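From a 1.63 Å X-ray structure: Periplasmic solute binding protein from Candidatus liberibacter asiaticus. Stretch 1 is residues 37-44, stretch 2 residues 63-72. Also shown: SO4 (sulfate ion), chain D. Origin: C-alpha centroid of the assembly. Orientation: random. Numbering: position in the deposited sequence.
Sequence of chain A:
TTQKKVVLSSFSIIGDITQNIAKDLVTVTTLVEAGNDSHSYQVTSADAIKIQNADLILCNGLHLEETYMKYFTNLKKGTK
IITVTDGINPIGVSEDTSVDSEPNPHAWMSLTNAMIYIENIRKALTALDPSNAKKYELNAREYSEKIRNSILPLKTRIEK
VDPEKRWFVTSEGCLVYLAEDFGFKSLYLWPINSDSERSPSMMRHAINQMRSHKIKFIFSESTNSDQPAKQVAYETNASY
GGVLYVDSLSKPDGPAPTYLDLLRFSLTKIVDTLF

Stretch 1 (37-44) DSHSYQVT
Stretch 2 63-72: HLEETYMKYF

Residues 37-44 form an irregular segment that packs against residues 63-72 of the same chain, burying 463 Å² summed over both sides. The two run in the same sense: CA of Ser38 lies 6.3 Å from CA of Glu65, CA of Ser40 5.6 Å from CA of Thr67, and CA of Val43 7.2 Å from CA of Tyr68. In stretch 2, a type I turn spans His63 to Glu66, with Glu66 N bonded to His63 O at 3.1 Å. Residues 69-71 have helical phi/psi without the regular bonds.

Asp37 (phi/psi -119/140, chi1 t) makes no cross-contact. Asp37 OD1 accepts from His39 N at 3.1 Å, a bond that reaches into the turn that follows.

Ser38 (-66/-31, chi1 m) points toward stretch 2 and is buried. Ser38 OG hydrogen bonds Tyr68 OH at 2.8 Å. Tyr68 has chi1 p and chi2 80°. Ser38 O closes a type II turn by accepting from Tyr41 N at 3.2 Å. Water 1 ties the backbones together: it donates to Ser38 O at 3.2 Å and to Leu64 O at 2.7 Å, and accepts from Thr67 N at 3.0 Å.

His39 (-66/121) has CA-to-CB directed away, but chi1 t and chi2 68° bring its ring back. His39 ND1 comes within 3.9 Å of Thr67 CG2. Water 2 links the side chains of His39 and Glu66, 2.5 Å from His39 ND1 and 3.1 Å from Glu66 OE2.

Ser40 (45/26, chi1 m) has the positive phi expected at the third position of a type II turn. Its CA-to-CB bond points away. The polar contact is made by the backbone: Ser40 N donates a weak hydrogen bond to Thr67 OG1, at 3.2 Å and 122°. Thr67 has chi1 p.

Tyr41 (-45/132, chi1 t, chi2 75°) places CB 4.2 Å from Tyr68 CD2.

Gln42 (-94/110) has chi1 t, chi2 p and chi3 70°. Its CA-to-CB bond points away, but the amide end approaches stretch 2. Gln42 NE2 donates to Tyr71 OH at 3.3 Å and to Val43 O at 3.1 Å.

Val43 (-65/122, chi1 t) is buried and points toward stretch 2. Val43 CB lies 3.7 Å from the centroid of the Tyr71 ring, 8° off the normal, a CH-pi contact over the face. Tyr71 has chi1 m and chi2 -85°. Val43 CG2 also touches Tyr71 CD2 at 3.5 Å and Tyr68 CB at 3.8 Å.

Thr44 (-94/173, chi1 p) points away and N-caps the following helix. Thr44 OG1 donates to sulfate O3 at 2.7 Å.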

# COMPACT_ATOMS: atom_id res chain seq x y z
N ASP A 37 -4.09 7.76 -9.21
CA ASP A 37 -4.23 7.86 -7.76
C ASP A 37 -5.70 7.81 -7.39
O ASP A 37 -6.50 8.43 -8.04
CB ASP A 37 -3.62 9.18 -7.26
CG ASP A 37 -3.44 9.17 -5.76
OD1 ASP A 37 -4.43 9.55 -5.09
OD2 ASP A 37 -2.34 8.73 -5.27
N SER A 38 -6.06 7.13 -6.31
CA SER A 38 -7.48 6.98 -5.96
C SER A 38 -8.19 8.28 -5.57
O SER A 38 -9.40 8.43 -5.80
CB SER A 38 -7.61 5.95 -4.84
OG SER A 38 -7.50 4.62 -5.32
N HIS A 39 -7.47 9.23 -4.97
CA HIS A 39 -8.11 10.43 -4.56
C HIS A 39 -8.60 11.24 -5.80
O HIS A 39 -7.82 11.56 -6.69
CB HIS A 39 -7.21 11.31 -3.64
CG HIS A 39 -7.94 12.54 -3.15
ND1 HIS A 39 -9.00 12.47 -2.27
CD2 HIS A 39 -7.79 13.85 -3.46
CE1 HIS A 39 -9.48 13.68 -2.06
NE2 HIS A 39 -8.76 14.54 -2.77
N SER A 40 -9.90 11.49 -5.86
CA SER A 40 -10.60 12.01 -7.05
C SER A 40 -10.25 11.36 -8.42
O SER A 40 -10.39 12.00 -9.46
CB SER A 40 -10.46 13.53 -7.10
OG SER A 40 -10.78 14.11 -5.84
N TYR A 41 -9.80 10.10 -8.45
CA TYR A 41 -9.80 9.28 -9.71
C TYR A 41 -11.12 9.48 -10.38
O TYR A 41 -12.19 9.45 -9.75
CB TYR A 41 -9.59 7.74 -9.40
CG TYR A 41 -9.65 6.91 -10.69
CD1 TYR A 41 -8.61 6.92 -11.58
CD2 TYR A 41 -10.77 6.15 -11.00
CE1 TYR A 41 -8.66 6.24 -12.79
CE2 TYR A 41 -10.84 5.43 -12.19
CZ TYR A 41 -9.82 5.47 -13.10
OH TYR A 41 -9.86 4.76 -14.29
N GLN A 42 -11.10 9.77 -11.69
CA GLN A 42 -12.35 9.88 -12.43
C GLN A 42 -12.73 8.52 -13.10
O GLN A 42 -12.04 8.04 -14.00
CB GLN A 42 -12.25 10.96 -13.48
CG GLN A 42 -13.57 11.22 -14.19
CD GLN A 42 -14.69 11.52 -13.20
OE1 GLN A 42 -14.70 12.58 -12.57
NE2 GLN A 42 -15.61 10.56 -13.02
N VAL A 43 -13.77 7.90 -12.57
CA VAL A 43 -14.34 6.67 -13.11
C VAL A 43 -14.90 6.99 -14.50
O VAL A 43 -15.70 7.90 -14.62
CB VAL A 43 -15.41 6.12 -12.17
CG1 VAL A 43 -16.05 4.86 -12.72
CG2 VAL A 43 -14.79 5.83 -10.79
N THR A 44 -14.42 6.29 -15.53
CA THR A 44 -14.83 6.54 -16.90
C THR A 44 -15.99 5.61 -17.30
O THR A 44 -16.37 4.69 -16.58
CB THR A 44 -13.65 6.24 -17.87
OG1 THR A 44 -13.36 4.84 -17.80
CG2 THR A 44 -12.36 6.97 -17.47
N HIS A 63 -10.96 4.22 3.84
CA HIS A 63 -11.32 5.37 3.03
C HIS A 63 -10.55 5.56 1.73
O HIS A 63 -10.68 6.65 1.15
CB HIS A 63 -11.25 6.67 3.88
CG HIS A 63 -12.28 6.72 4.95
ND1 HIS A 63 -12.57 7.87 5.64
CD2 HIS A 63 -13.12 5.77 5.43
CE1 HIS A 63 -13.56 7.63 6.49
NE2 HIS A 63 -13.92 6.38 6.37
N LEU A 64 -9.79 4.58 1.26
CA LEU A 64 -8.97 4.77 0.05
C LEU A 64 -9.89 5.13 -1.13
O LEU A 64 -9.57 6.00 -1.98
CB LEU A 64 -8.14 3.54 -0.29
CG LEU A 64 -7.27 3.69 -1.50
CD1 LEU A 64 -6.18 4.69 -1.22
CD2 LEU A 64 -6.72 2.36 -1.88
N GLU A 65 -11.02 4.45 -1.15
CA GLU A 65 -12.00 4.59 -2.23
C GLU A 65 -13.06 5.62 -2.02
O GLU A 65 -14.05 5.70 -2.80
CB GLU A 65 -12.64 3.21 -2.53
CG GLU A 65 -11.65 2.14 -2.99
CD GLU A 65 -10.97 1.33 -1.87
OE1 GLU A 65 -11.43 1.41 -0.70
OE2 GLU A 65 -10.04 0.59 -2.25
N GLU A 66 -12.95 6.44 -1.00
CA GLU A 66 -14.12 7.23 -0.57
C GLU A 66 -14.70 8.09 -1.70
O GLU A 66 -15.89 8.28 -1.76
CB GLU A 66 -13.75 8.09 0.66
CG GLU A 66 -12.71 9.14 0.39
CD GLU A 66 -12.23 9.86 1.67
OE1 GLU A 66 -12.99 9.90 2.66
OE2 GLU A 66 -11.09 10.33 1.66
N THR A 67 -13.85 8.60 -2.57
CA THR A 67 -14.32 9.51 -3.61
C THR A 67 -15.03 8.81 -4.75
O THR A 67 -15.79 9.48 -5.46
CB THR A 67 -13.21 10.35 -4.24
OG1 THR A 67 -12.33 9.54 -4.98
CG2 THR A 67 -12.53 11.23 -3.18
N TYR A 68 -14.82 7.51 -4.90
CA TYR A 68 -15.49 6.77 -6.01
C TYR A 68 -16.32 5.58 -5.58
O TYR A 68 -16.90 4.89 -6.43
CB TYR A 68 -14.49 6.41 -7.09
CG TYR A 68 -13.30 5.61 -6.67
CD1 TYR A 68 -13.39 4.25 -6.49
CD2 TYR A 68 -12.05 6.22 -6.42
CE1 TYR A 68 -12.29 3.50 -6.17
CE2 TYR A 68 -10.97 5.48 -6.05
CZ TYR A 68 -11.08 4.12 -5.94
OH TYR A 68 -9.98 3.37 -5.57
N MET A 69 -16.51 5.40 -4.26
CA MET A 69 -17.49 4.37 -3.80
C MET A 69 -18.87 4.51 -4.43
O MET A 69 -19.53 3.50 -4.67
CB MET A 69 -17.65 4.36 -2.28
CG MET A 69 -16.49 3.72 -1.58
SD MET A 69 -16.10 1.99 -1.94
CE MET A 69 -17.75 1.39 -1.60
N LYS A 70 -19.29 5.72 -4.70
CA LYS A 70 -20.61 6.00 -5.31
C LYS A 70 -20.78 5.35 -6.69
O LYS A 70 -21.92 5.19 -7.13
CB LYS A 70 -20.87 7.49 -5.47
CG LYS A 70 -19.85 8.20 -6.36
CD LYS A 70 -20.09 9.69 -6.34
CE LYS A 70 -19.11 10.32 -7.28
NZ LYS A 70 -19.26 11.80 -7.34
N TYR A 71 -19.70 4.99 -7.36
CA TYR A 71 -19.79 4.36 -8.68
C TYR A 71 -20.02 2.85 -8.55
O TYR A 71 -20.29 2.19 -9.58
CB TYR A 71 -18.53 4.59 -9.50
CG TYR A 71 -18.39 6.01 -9.92
CD1 TYR A 71 -19.02 6.51 -11.06
CD2 TYR A 71 -17.68 6.90 -9.14
CE1 TYR A 71 -18.89 7.83 -11.42
CE2 TYR A 71 -17.57 8.22 -9.48
CZ TYR A 71 -18.17 8.68 -10.61
OH TYR A 71 -18.04 10.00 -10.92
N PHE A 72 -19.84 2.31 -7.33
CA PHE A 72 -20.09 0.88 -7.10
C PHE A 72 -21.54 0.70 -6.76
O PHE A 72 -21.90 0.23 -5.69
CB PHE A 72 -19.16 0.25 -6.06
CG PHE A 72 -17.70 0.35 -6.36
CD1 PHE A 72 -17.14 -0.04 -7.59
CD2 PHE A 72 -16.81 0.71 -5.35
CE1 PHE A 72 -15.81 0.05 -7.84
CE2 PHE A 72 -15.44 0.77 -5.60
CZ PHE A 72 -14.91 0.43 -6.81
S SO4 D . -10.79 4.68 -20.74
O1 SO4 D . -9.50 5.38 -20.52
O2 SO4 D . -11.78 5.60 -21.31
O3 SO4 D . -11.25 4.16 -19.42
O4 SO4 D . -10.53 3.62 -21.72
O HOH W 1 -10.93 8.14 -2.95
O HOH W 2 -9.68 10.36 -1.13